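Local atomic coordinates of putative decarboxylase involved in desferrioxamine biosynthesis (Erwinia amylovora, PDB entry 5O5C), a protein that is a PLP-dependent group II decarboxylase of desferrioxamine biosynthesis that probably converts lysine to cadaverine. Residues S184-A187 / A188-G192; G282-S285 / E286-H290; D133-D136 / Q137-G141; L249-E252 / V253-L257; G192-I195 / K196-G199. All coordinates share one frame; numbering follows the deposited sequence.

Contact 1. Residues S184-A187 / A188-G192; sequences SWCA and AHHPG
Trp185 and His189, one turn apart at the C-terminal end of helix 170-189, lay their rings flat on each other. The six-membered ring of Trp185 and the imidazole have centroids 3.7 Å apart and planes only 11° out of parallel, a face-to-face stack. His189 CE1 sits 3.3 Å above the indole plane, over its centre, and Trp185 CE2 lies over the centre of the imidazole in return. A chi1 of 178° sets the indole beside its own carbonyl carbon, with the ring carried toward the helix end.

A second grip fixes the imidazole's rotation. His189 ND1 donates to Trp185 O at 2.9 Å, and that oxygen lies at the ring edge, in the plane. One residue therefore holds the histidine twice, by its ring beneath the face and by its carbonyl at the edge, and ND1 must carry the proton. Trp185 O also accepts from His189 N and from Ala188 N, 3.2 Å away and well above the carbonyl plane, so three donors share one oxygen as the helix runs out.

The next carbonyl behaves more simply: Cys186 O takes His190 N at 3.0 Å, and His190 is where the chain leaves helical geometry. Its ring has Cys186 SG obliquely off one side, 5.1 Å from the ring centroid.

The contact lies near the surface, with Trp185 linking it to the sheet: its ring meets Trp207 of strand 207-212 edge to face and packs on Ile262 and Val264 of strand 262-269.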
loop_
_atom_site.group_PDB
_atom_site.type_symbol
_atom_site.label_atom_id
_atom_site.label_comp_id
_atom_site.label_asym_id
_atom_site.label_seq_id
_atom_site.Cartn_x
_atom_site.Cartn_y
_atom_site.Cartn_z
ATOM N N SER B 184 -3.337 -18.206 14.443
ATOM C CA SER B 184 -2.728 -18.716 15.709
ATOM C C SER B 184 -3.681 -19.531 16.590
ATOM O O SER B 184 -3.255 -20.490 17.282
ATOM C CB SER B 184 -2.200 -17.596 16.543
ATOM O OG SER B 184 -3.310 -16.883 17.073
ATOM N N TRP B 185 -4.955 -19.138 16.603
ATOM C CA TRP B 185 -5.966 -19.849 17.363
ATOM C C TRP B 185 -6.135 -21.230 16.764
ATOM O O TRP B 185 -6.115 -22.227 17.488
ATOM C CB TRP B 185 -7.319 -19.137 17.352
ATOM C CG TRP B 185 -8.361 -19.921 18.100
ATOM C CD1 TRP B 185 -9.127 -20.940 17.617
ATOM C CD2 TRP B 185 -8.733 -19.758 19.473
ATOM N NE1 TRP B 185 -9.962 -21.414 18.593
ATOM C CE2 TRP B 185 -9.736 -20.720 19.749
ATOM C CE3 TRP B 185 -8.316 -18.898 20.497
ATOM C CZ2 TRP B 185 -10.329 -20.847 21.008
ATOM C CZ3 TRP B 185 -8.903 -19.018 21.752
ATOM C CH2 TRP B 185 -9.913 -19.989 21.997
ATOM N N CYS B 186 -6.309 -21.293 15.445
ATOM C CA CYS B 186 -6.408 -22.584 14.777
ATOM C C CYS B 186 -5.225 -23.525 15.053
ATOM O O CYS B 186 -5.442 -24.731 15.173
ATOM C CB CYS B 186 -6.576 -22.444 13.275
ATOM S SG CYS B 186 -6.993 -24.039 12.533
ATOM N N ALA B 187 -4.002 -22.999 15.147
ATOM C CA ALA B 187 -2.790 -23.848 15.420
ATOM C C ALA B 187 -2.642 -24.388 16.861
ATOM O O ALA B 187 -1.936 -25.394 17.123
ATOM C CB ALA B 187 -1.533 -23.091 15.037
ATOM N N ALA B 188 -3.259 -23.707 17.809
ATOM C CA ALA B 188 -3.134 -24.083 19.185
ATOM C C ALA B 188 -4.276 -25.030 19.526
ATOM O O ALA B 188 -4.108 -25.869 20.391
ATOM C CB ALA B 188 -3.089 -22.839 20.083
ATOM N N HIS B 189 -5.401 -24.949 18.806
ATOM C CA HIS B 189 -6.614 -25.725 19.123
ATOM C C HIS B 189 -6.937 -26.885 18.178
ATOM O O HIS B 189 -7.753 -27.734 18.525
ATOM C CB HIS B 189 -7.812 -24.774 19.245
ATOM C CG HIS B 189 -7.646 -23.789 20.353
ATOM N ND1 HIS B 189 -6.877 -22.651 20.224
ATOM C CD2 HIS B 189 -8.073 -23.813 21.640
ATOM C CE1 HIS B 189 -6.859 -22.005 21.377
ATOM N NE2 HIS B 189 -7.587 -22.682 22.246
ATOM N N HIS B 190 -6.338 -26.911 16.989
ATOM C CA HIS B 190 -6.446 -28.071 16.097
ATOM C C HIS B 190 -5.035 -28.461 15.682
ATOM O O HIS B 190 -4.513 -27.911 14.712
ATOM C CB HIS B 190 -7.342 -27.797 14.900
ATOM C CG HIS B 190 -8.741 -27.420 15.274
ATOM N ND1 HIS B 190 -9.093 -26.120 15.580
ATOM C CD2 HIS B 190 -9.877 -28.152 15.367
ATOM C CE1 HIS B 190 -10.381 -26.072 15.856
ATOM N NE2 HIS B 190 -10.881 -27.290 15.735
ATOM N N PRO B 191 -4.399 -29.380 16.452
ATOM C CA PRO B 191 -3.062 -29.938 16.249
ATOM C C PRO B 191 -2.587 -30.023 14.809
ATOM O O PRO B 191 -3.160 -30.761 14.020
ATOM C CB PRO B 191 -3.193 -31.359 16.866
ATOM C CG PRO B 191 -4.506 -31.371 17.624
ATOM C CD PRO B 191 -4.931 -29.933 17.713
ATOM N N GLY B 192 -1.556 -29.245 14.472
ATOM C CA GLY B 192 -1.035 -29.173 13.091
ATOM C C GLY B 192 -2.088 -29.165 11.979
ATOM O O GLY B 192 -1.922 -29.853 10.971
#

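Contact 2. Residues G282-S285 / E286-H290; sequences GAIS and ELCKH
Gly282 and Glu286 make the first backbone bond of the contact, early in helix 281-290, though the place of Gly282 O is doubtful and little should rest on it. The side chain of Glu286 extends outward and back toward the start of the helix.

One residue on, Ala283 O receives Leu287 N at 3.1 Å in a nearly straight bond, 171° at the hydrogen. Leu287 CB rests 3.7 Å from Ile284 O, while its branched end leads off the turn.

Ile284 carries most of the contact, pairing with Cys288 twice over. Cys288 N bonds to Ile284 O at 2.9 Å, and the side chains meet on the buried side, Ile284 CG2 to Cys288 SG at 4.1 Å. Ile284 CG2 lies anti to its own backbone N, whereas SG is turned back beside the N of Cys288 (chi1 -76°), which brings the sulfur over the preceding turn.

Ser285 closes the series by accepting Lys289 N at 3.1 Å. The first methylenes of Lys289 lie along that carbonyl, CG 3.2 Å from Ser285 O, before the chain bends near its end.

Helix 281-290 is the crossover of the beta-alpha-beta unit joining strands 262-269 and 294-299. Ile284 and Cys288 press on Val266 of the first strand and Met295 of the second, while Leu287 meets helix 246-258 alongside.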
loop_
_atom_site.group_PDB
_atom_site.type_symbol
_atom_site.label_atom_id
_atom_site.label_comp_id
_atom_site.label_asym_id
_atom_site.label_seq_id
_atom_site.Cartn_x
_atom_site.Cartn_y
_atom_site.Cartn_z
ATOM N N GLY B 282 -5.378 -2.437 30.151
ATOM C CA GLY B 282 -5.125 -3.355 31.252
ATOM C C GLY B 282 -6.248 -4.329 31.538
ATOM O O GLY B 282 -6.038 -5.520 31.553
ATOM N N ALA B 283 -7.459 -3.831 31.713
ATOM C CA ALA B 283 -8.604 -4.696 31.968
ATOM C C ALA B 283 -8.899 -5.684 30.808
ATOM O O ALA B 283 -9.089 -6.880 31.014
ATOM C CB ALA B 283 -9.791 -3.859 32.264
ATOM N N ILE B 284 -8.886 -5.178 29.580
ATOM C CA ILE B 284 -9.075 -6.025 28.423
ATOM C C ILE B 284 -8.051 -7.157 28.347
ATOM O O ILE B 284 -8.392 -8.240 27.941
ATOM C CB ILE B 284 -9.136 -5.204 27.118
ATOM C CG1 ILE B 284 -10.368 -4.306 27.155
ATOM C CG2 ILE B 284 -9.256 -6.119 25.925
ATOM C CD1 ILE B 284 -10.446 -3.243 26.092
ATOM N N SER B 285 -6.806 -6.873 28.690
ATOM C CA SER B 285 -5.703 -7.823 28.593
ATOM C C SER B 285 -5.822 -8.948 29.646
ATOM O O SER B 285 -5.421 -10.064 29.381
ATOM C CB SER B 285 -4.378 -7.080 28.764
ATOM O OG SER B 285 -3.285 -7.970 28.858
ATOM N N GLU B 286 -6.357 -8.629 30.833
ATOM C CA GLU B 286 -6.689 -9.640 31.871
ATOM C C GLU B 286 -7.850 -10.578 31.395
ATOM O O GLU B 286 -7.773 -11.817 31.482
ATOM C CB GLU B 286 -7.056 -8.979 33.217
ATOM C CG GLU B 286 -6.418 -7.609 33.488
ATOM C CD GLU B 286 -6.402 -7.190 34.951
ATOM O OE1 GLU B 286 -7.278 -7.660 35.725
ATOM O OE2 GLU B 286 -5.526 -6.370 35.314
ATOM N N LEU B 287 -8.899 -9.994 30.834
ATOM C CA LEU B 287 -9.970 -10.809 30.296
ATOM C C LEU B 287 -9.428 -11.729 29.193
ATOM O O LEU B 287 -9.703 -12.943 29.181
ATOM C CB LEU B 287 -11.121 -9.929 29.784
ATOM C CG LEU B 287 -12.465 -10.641 29.604
ATOM C CD1 LEU B 287 -13.648 -9.756 29.950
ATOM C CD2 LEU B 287 -12.642 -11.220 28.215
ATOM N N CYS B 288 -8.668 -11.144 28.272
ATOM C CA CYS B 288 -8.082 -11.919 27.212
ATOM C C CYS B 288 -7.272 -13.122 27.707
ATOM O O CYS B 288 -7.537 -14.216 27.298
ATOM C CB CYS B 288 -7.233 -11.060 26.311
ATOM S SG CYS B 288 -8.269 -10.079 25.226
ATOM N N LYS B 289 -6.316 -12.911 28.598
ATOM C CA LYS B 289 -5.491 -14.014 29.085
ATOM C C LYS B 289 -6.344 -15.103 29.775
ATOM O O LYS B 289 -6.169 -16.314 29.522
ATOM C CB LYS B 289 -4.390 -13.484 29.992
ATOM C CG LYS B 289 -3.409 -12.583 29.253
ATOM C CD LYS B 289 -2.120 -12.296 29.996
ATOM C CE LYS B 289 -1.058 -11.765 29.044
ATOM N NZ LYS B 289 -0.468 -12.788 28.103
ATOM N N HIS B 290 -7.300 -14.669 30.596
ATOM C CA HIS B 290 -8.205 -15.585 31.256
ATOM C C HIS B 290 -8.920 -16.506 30.265
ATOM O O HIS B 290 -9.117 -17.675 30.561
ATOM C CB HIS B 290 -9.221 -14.844 32.134
ATOM C CG HIS B 290 -9.972 -15.744 33.062
ATOM N ND1 HIS B 290 -11.238 -15.452 33.521
ATOM C CD2 HIS B 290 -9.642 -16.938 33.606
ATOM C CE1 HIS B 290 -11.644 -16.415 34.324
ATOM N NE2 HIS B 290 -10.703 -17.338 34.378
#

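Contact 3. Residues D133-D136 / Q137-G141; sequences DTWD and QSAGG
Thr134, just before the weakly bonded helical turn 135-138, meets Gln137 within it; the turn leads into helix 140-156 at the dimer interface of this type I PLP fold. From the backbone outward, Gln137 CB lies 3.7 Å from Thr134 OG1, and CG comes to 3.2 Å from Thr134 OG1, with Asp136 OD1 just beyond it. The chain stays extended past CG (chi2 170°), laying CD alongside the threonine hydroxyl. At the tip NE2 donates to Thr134 OG1 at 2.6 Å, 19° out of the amide plane, and makes a weak bond to Asp133 OD2. The other end of the amide, OE1, accepts from Asn111 of the second subunit.

Thr134 OG1 in turn donates a hydrogen bond to Asp136 OD1 at 2.5 Å, so the hydroxyl links amide and carboxylate. Asp133, whose OD1 is held by Ser131, has its side chain about 6 Å from a bound PLP.

Thr134 O is gripped from opposite faces of its plane by Ser138 OG, which also bonds Thr142, and by Gln137 N. Trp135 O takes both Ser138 N and Ala139 N. Over the six-membered ring of Trp135 sits Ala139 CA, a CH-pi contact 3.7 Å from the centroid.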
loop_
_atom_site.group_PDB
_atom_site.type_symbol
_atom_site.label_atom_id
_atom_site.label_comp_id
_atom_site.label_asym_id
_atom_site.label_seq_id
_atom_site.Cartn_x
_atom_site.Cartn_y
_atom_site.Cartn_z
ATOM N N ASP B 133 10.931 -5.416 0.172
ATOM C CA ASP B 133 10.565 -6.791 0.357
ATOM C C ASP B 133 11.788 -7.706 0.485
ATOM O O ASP B 133 11.765 -8.613 1.306
ATOM C CB ASP B 133 9.583 -7.270 -0.701
ATOM C CG ASP B 133 10.092 -7.133 -2.095
ATOM O OD1 ASP B 133 10.860 -6.184 -2.361
ATOM O OD2 ASP B 133 9.735 -7.980 -2.926
ATOM N N THR B 134 12.861 -7.425 -0.256
ATOM C CA THR B 134 14.050 -8.251 -0.178
ATOM C C THR B 134 15.323 -7.466 -0.044
ATOM O O THR B 134 15.466 -6.329 -0.492
ATOM C CB THR B 134 14.215 -9.205 -1.408
ATOM O OG1 THR B 134 14.386 -8.418 -2.590
ATOM C CG2 THR B 134 13.039 -10.114 -1.575
ATOM N N TRP B 135 16.310 -8.107 0.531
ATOM C CA TRP B 135 17.612 -7.436 0.688
ATOM C C TRP B 135 18.195 -7.070 -0.706
ATOM O O TRP B 135 18.728 -5.938 -0.920
ATOM C CB TRP B 135 18.557 -8.254 1.542
ATOM C CG TRP B 135 19.952 -7.983 1.271
ATOM C CD1 TRP B 135 20.729 -8.581 0.317
ATOM C CD2 TRP B 135 20.760 -7.040 1.912
ATOM N NE1 TRP B 135 21.958 -8.064 0.335
ATOM C CE2 TRP B 135 22.018 -7.115 1.316
ATOM C CE3 TRP B 135 20.571 -6.185 3.001
ATOM C CZ2 TRP B 135 23.064 -6.343 1.727
ATOM C CZ3 TRP B 135 21.550 -5.433 3.370
ATOM C CH2 TRP B 135 22.820 -5.504 2.753
ATOM N N ASP B 136 17.989 -7.942 -1.667
ATOM C CA ASP B 136 18.578 -7.722 -3.012
ATOM C C ASP B 136 17.857 -6.647 -3.874
ATOM O O ASP B 136 18.246 -6.427 -5.008
ATOM C CB ASP B 136 18.774 -9.040 -3.737
ATOM C CG ASP B 136 17.493 -9.735 -4.084
ATOM O OD1 ASP B 136 16.412 -9.140 -3.957
ATOM O OD2 ASP B 136 17.548 -10.928 -4.412
ATOM N N GLN B 137 16.858 -5.958 -3.316
ATOM C CA GLN B 137 16.244 -4.803 -3.976
ATOM C C GLN B 137 16.329 -3.524 -3.060
ATOM O O GLN B 137 15.875 -2.421 -3.412
ATOM C CB GLN B 137 14.792 -5.135 -4.330
ATOM C CG GLN B 137 14.538 -6.434 -5.082
ATOM C CD GLN B 137 13.069 -6.782 -5.155
ATOM O OE1 GLN B 137 12.292 -6.102 -5.805
ATOM N NE2 GLN B 137 12.678 -7.824 -4.456
ATOM N N SER B 138 16.937 -3.651 -1.905
ATOM C CA SER B 138 17.054 -2.521 -0.994
ATOM C C SER B 138 18.354 -2.327 -0.199
ATOM O O SER B 138 18.630 -1.233 0.230
ATOM C CB SER B 138 15.871 -2.544 -0.023
ATOM O OG SER B 138 15.815 -3.794 0.639
ATOM N N ALA B 139 19.116 -3.348 0.055
ATOM C CA ALA B 139 20.265 -3.193 0.960
ATOM C C ALA B 139 19.907 -2.481 2.280
ATOM O O ALA B 139 19.012 -2.944 2.988
ATOM C CB ALA B 139 21.448 -2.553 0.239
ATOM N N GLY B 140 20.640 -1.404 2.615
ATOM C CA GLY B 140 20.439 -0.619 3.826
ATOM C C GLY B 140 19.025 -0.133 4.114
ATOM O O GLY B 140 18.719 0.278 5.273
ATOM N N GLY B 141 18.173 -0.125 3.097
ATOM C CA GLY B 141 16.744 0.150 3.323
ATOM C C GLY B 141 16.126 -0.930 4.192
ATOM O O GLY B 141 15.204 -0.679 4.989
#

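Contact 4. Residues L249-E252 / V253-L257; sequences LKQE and VQRCL
Helix 246-258, one of the helices packed against the large mixed sheet of the PLP-binding domain, supplies both halves of this contact, and Leu249 and Val253 carry its apolar side. Leu249 CD1 and Val253 CG2 come within 4.1 Å one turn apart, the two side chains passing at a slant. The leucine's CG stands anti to its backbone N (chi1 178°), which carries the branch outward, leaving CD1 on the side of the next turn, near the valine. Val253 CG2 also lies 3.4 Å from Leu249 O, the same oxygen that takes Val253 N at 2.8 Å.

The backbone ladder continues regularly. Gln254 N bonds to Lys250 O, and Arg255 N to Gln251 O at 2.9 Å. Cys256 N reaches Glu252 O at 3.0 Å, and Cys256 CB is close upon that oxygen too.

On the outer side the long polar chains follow the carbonyls. Gln254 CG, beside its backbone N (chi1 -58°), lies 3.2 Å from Lys250 O, and the bend at chi2 then turns the amide back near the same oxygen. Arg255 instead runs extended from CG to NE, bringing NH2 to 4.2 Å from Gln251 NE2. Glu252, at the border of the outer and buried sides, is bent at chi2; its OE2 remains 4.8 Å from Arg255 NH1, too far for a salt bridge, so any attraction between these charges acts at a distance.

Toward the sheet, Leu249, Glu252 and Val253 all touch Phe210 of strand 207-212, Glu252 and Cys256 reach Ile234 of strand 233-236, and Val253 lies on Pro263 of strand 262-269. Leu287 of helix 281-290 meets Leu249, Lys250 and Val253.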
loop_
_atom_site.group_PDB
_atom_site.type_symbol
_atom_site.label_atom_id
_atom_site.label_comp_id
_atom_site.label_asym_id
_atom_site.label_seq_id
_atom_site.Cartn_x
_atom_site.Cartn_y
_atom_site.Cartn_z
ATOM N N LEU B 249 -18.012 -6.356 28.046
ATOM C CA LEU B 249 -17.175 -7.358 27.329
ATOM C C LEU B 249 -17.341 -8.713 28.007
ATOM O O LEU B 249 -17.585 -9.723 27.332
ATOM C CB LEU B 249 -15.708 -6.990 27.366
ATOM C CG LEU B 249 -14.675 -7.947 26.713
ATOM C CD1 LEU B 249 -15.025 -8.258 25.258
ATOM C CD2 LEU B 249 -13.212 -7.494 26.817
ATOM N N LYS B 250 -17.205 -8.706 29.345
ATOM C CA LYS B 250 -17.343 -9.915 30.198
ATOM C C LYS B 250 -18.676 -10.561 29.824
ATOM O O LYS B 250 -18.732 -11.711 29.332
ATOM C CB LYS B 250 -17.251 -9.502 31.696
ATOM C CG LYS B 250 -16.943 -10.599 32.716
ATOM C CD LYS B 250 -16.398 -10.026 34.042
ATOM C CE LYS B 250 -17.378 -9.057 34.718
ATOM N NZ LYS B 250 -16.952 -8.629 36.087
ATOM N N GLN B 251 -19.733 -9.767 29.903
ATOM C CA GLN B 251 -21.088 -10.209 29.519
ATOM C C GLN B 251 -21.170 -10.775 28.103
ATOM O O GLN B 251 -21.839 -11.791 27.844
ATOM C CB GLN B 251 -22.088 -9.047 29.685
ATOM C CG GLN B 251 -22.355 -8.712 31.141
ATOM C CD GLN B 251 -23.121 -9.821 31.858
ATOM O OE1 GLN B 251 -22.531 -10.681 32.522
ATOM N NE2 GLN B 251 -24.429 -9.826 31.692
ATOM N N GLU B 252 -20.500 -10.120 27.168
ATOM C CA GLU B 252 -20.495 -10.639 25.776
ATOM C C GLU B 252 -19.769 -11.943 25.623
ATOM O O GLU B 252 -20.220 -12.808 24.898
ATOM C CB GLU B 252 -19.942 -9.625 24.787
ATOM C CG GLU B 252 -21.011 -9.014 23.906
ATOM C CD GLU B 252 -21.753 -7.902 24.559
ATOM O OE1 GLU B 252 -21.257 -7.434 25.608
ATOM O OE2 GLU B 252 -22.792 -7.472 24.001
ATOM N N VAL B 253 -18.627 -12.075 26.285
ATOM C CA VAL B 253 -17.848 -13.295 26.221
ATOM C C VAL B 253 -18.635 -14.477 26.807
ATOM O O VAL B 253 -18.589 -15.575 26.242
ATOM C CB VAL B 253 -16.483 -13.128 26.918
ATOM C CG1 VAL B 253 -15.792 -14.466 27.113
ATOM C CG2 VAL B 253 -15.585 -12.189 26.115
ATOM N N GLN B 254 -19.350 -14.226 27.918
ATOM C CA GLN B 254 -20.160 -15.228 28.625
ATOM C C GLN B 254 -21.442 -15.607 27.861
ATOM O O GLN B 254 -21.825 -16.791 27.849
ATOM C CB GLN B 254 -20.581 -14.721 30.019
ATOM C CG GLN B 254 -19.476 -14.315 30.983
ATOM C CD GLN B 254 -18.418 -15.375 31.173
ATOM O OE1 GLN B 254 -18.726 -16.508 31.534
ATOM N NE2 GLN B 254 -17.155 -15.010 30.932
ATOM N N ARG B 255 -22.118 -14.625 27.258
ATOM C CA ARG B 255 -23.266 -14.928 26.369
ATOM C C ARG B 255 -22.820 -15.743 25.179
ATOM O O ARG B 255 -23.523 -16.634 24.720
ATOM C CB ARG B 255 -23.963 -13.674 25.847
ATOM C CG ARG B 255 -25.144 -13.237 26.686
ATOM C CD ARG B 255 -25.579 -11.815 26.340
ATOM N NE ARG B 255 -26.172 -11.112 27.482
ATOM C CZ ARG B 255 -26.652 -9.865 27.447
ATOM N NH1 ARG B 255 -26.628 -9.143 26.324
ATOM N NH2 ARG B 255 -27.173 -9.337 28.550
ATOM N N CYS B 256 -21.645 -15.394 24.665
ATOM C CA CYS B 256 -21.049 -16.118 23.564
ATOM C C CYS B 256 -20.743 -17.569 23.991
ATOM O O CYS B 256 -21.047 -18.522 23.253
ATOM C CB CYS B 256 -19.827 -15.330 23.067
ATOM S SG CYS B 256 -18.650 -16.196 22.044
ATOM N N LEU B 257 -20.220 -17.749 25.200
ATOM C CA LEU B 257 -19.923 -19.112 25.694
ATOM C C LEU B 257 -21.184 -19.960 25.994
ATOM O O LEU B 257 -21.101 -21.196 25.985
ATOM C CB LEU B 257 -19.017 -19.091 26.928
ATOM C CG LEU B 257 -17.511 -18.759 26.803
ATOM C CD1 LEU B 257 -16.937 -18.580 28.198
ATOM C CD2 LEU B 257 -16.699 -19.796 26.012
#

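Contact 5. Residues G192-I195 / K196-G199; sequences GHLI and KHRG
The backbone from Leu194 to Gly199 coils into one short helical turn, 195-198, with Leu194 at the N-cap position and Gly199 leaving it at positive phi. Leu194 O holds two donors, Arg198 N in its carbonyl plane at 3.1 Å and His197 N at 3.0 Å from above that plane. Ile195 O takes Gly199 N at 2.7 Å, which ends the turn.

Across this turn His193 meets Arg198. A trans first torsion (chi1 178°) lets the imidazole reach forward to the end of the turn. Its CD2 lies over one face of the guanidinium, toward the rim and 3.7 Å from Arg198 NH1, with the two planes 33° apart. Gly199 O lies at the ring edge, in its plane, 3.0 Å from His193 CE1.

Lys196 leaves in another direction and hydrogen-bonds Thr353 O, while His197 places its ring against Tyr230 of the second subunit.

With a carbonyl facing CE1 and a guanidinium close to CD2, the imidazole lies in an uneven field: the oxygen might slightly favour a positive ring, whereas the neighbouring arginine would probably disfavour one.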
loop_
_atom_site.group_PDB
_atom_site.type_symbol
_atom_site.label_atom_id
_atom_site.label_comp_id
_atom_site.label_asym_id
_atom_site.label_seq_id
_atom_site.Cartn_x
_atom_site.Cartn_y
_atom_site.Cartn_z
ATOM N N GLY B 192 -1.556 -29.245 14.472
ATOM C CA GLY B 192 -1.035 -29.173 13.091
ATOM C C GLY B 192 -2.088 -29.165 11.979
ATOM O O GLY B 192 -1.922 -29.853 10.971
ATOM N N HIS B 193 -3.189 -28.436 12.197
ATOM C CA HIS B 193 -4.160 -28.083 11.144
ATOM C C HIS B 193 -3.911 -26.606 10.860
ATOM O O HIS B 193 -4.468 -25.747 11.563
ATOM C CB HIS B 193 -5.604 -28.251 11.622
ATOM C CG HIS B 193 -6.629 -27.864 10.599
ATOM N ND1 HIS B 193 -6.662 -26.616 10.005
ATOM C CD2 HIS B 193 -7.662 -28.561 10.064
ATOM C CE1 HIS B 193 -7.645 -26.573 9.127
ATOM N NE2 HIS B 193 -8.271 -27.739 9.146
ATOM N N LEU B 194 -3.088 -26.314 9.848
ATOM C CA LEU B 194 -2.725 -24.929 9.528
ATOM C C LEU B 194 -3.593 -24.322 8.435
ATOM O O LEU B 194 -3.574 -24.790 7.269
ATOM C CB LEU B 194 -1.262 -24.826 9.114
ATOM C CG LEU B 194 -0.190 -25.024 10.185
ATOM C CD1 LEU B 194 1.182 -24.821 9.556
ATOM C CD2 LEU B 194 -0.392 -24.070 11.359
ATOM N N ILE B 195 -4.288 -23.243 8.786
ATOM C CA ILE B 195 -5.242 -22.603 7.888
ATOM C C ILE B 195 -4.615 -22.311 6.521
ATOM O O ILE B 195 -5.248 -22.568 5.491
ATOM C CB ILE B 195 -5.931 -21.367 8.515
ATOM C CG1 ILE B 195 -6.880 -21.812 9.629
ATOM C CG2 ILE B 195 -6.710 -20.586 7.456
ATOM C CD1 ILE B 195 -7.500 -20.710 10.441
ATOM N N LYS B 196 -3.368 -21.837 6.546
ATOM C CA LYS B 196 -2.565 -21.504 5.359
ATOM C C LYS B 196 -2.617 -22.531 4.249
ATOM O O LYS B 196 -2.685 -22.203 3.084
ATOM C CB LYS B 196 -1.093 -21.436 5.737
ATOM C CG LYS B 196 -0.545 -20.062 5.989
ATOM C CD LYS B 196 0.887 -20.199 6.481
ATOM C CE LYS B 196 1.849 -20.541 5.384
ATOM N NZ LYS B 196 3.203 -20.482 5.963
ATOM N N HIS B 197 -2.508 -23.787 4.651
ATOM C CA HIS B 197 -2.595 -24.895 3.763
ATOM C C HIS B 197 -4.021 -25.418 3.487
ATOM O O HIS B 197 -4.389 -25.656 2.325
ATOM C CB HIS B 197 -1.690 -26.022 4.256
ATOM C CG HIS B 197 -0.263 -25.608 4.460
ATOM N ND1 HIS B 197 0.621 -26.353 5.205
ATOM C CD2 HIS B 197 0.428 -24.518 4.039
ATOM C CE1 HIS B 197 1.794 -25.743 5.235
ATOM N NE2 HIS B 197 1.714 -24.639 4.518
ATOM N N ARG B 198 -4.806 -25.613 4.528
ATOM C CA ARG B 198 -6.011 -26.430 4.444
ATOM C C ARG B 198 -7.282 -25.627 4.466
ATOM O O ARG B 198 -8.395 -26.155 4.298
ATOM C CB ARG B 198 -5.957 -27.462 5.562
ATOM C CG ARG B 198 -4.923 -28.570 5.271
ATOM C CD ARG B 198 -5.004 -29.693 6.290
ATOM N NE ARG B 198 -6.334 -30.306 6.244
ATOM C CZ ARG B 198 -6.849 -31.117 7.169
ATOM N NH1 ARG B 198 -6.153 -31.473 8.248
ATOM N NH2 ARG B 198 -8.079 -31.590 7.004
ATOM N N GLY B 199 -7.126 -24.316 4.594
ATOM C CA GLY B 199 -8.248 -23.466 4.867
ATOM C C GLY B 199 -8.806 -23.783 6.229
ATOM O O GLY B 199 -8.126 -24.405 7.048
#

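In the fold
Contacts 1 and 5 are consecutive, sharing Gly192 with centres 9 Å apart, and the chain folds back so that Cys186 CB packs on Ile195 CD1 at 3.4 Å. Contacts 2 and 4 belong to two helices lying against each other beside the large sheet, centres 13 Å apart, where Leu287 CD2 meets Val253 CG2 at 3.7 Å. Strand 262-269 is touched by contacts 1, 2 and 4. Contact 3 stands apart, its centre 30 Å or more from the others, yet it is the one nearest a bound PLP, whereas the side chain of Ile284 in contact 2 is about 13 Å from one. Contacts 3 and 5 both touch the second subunit.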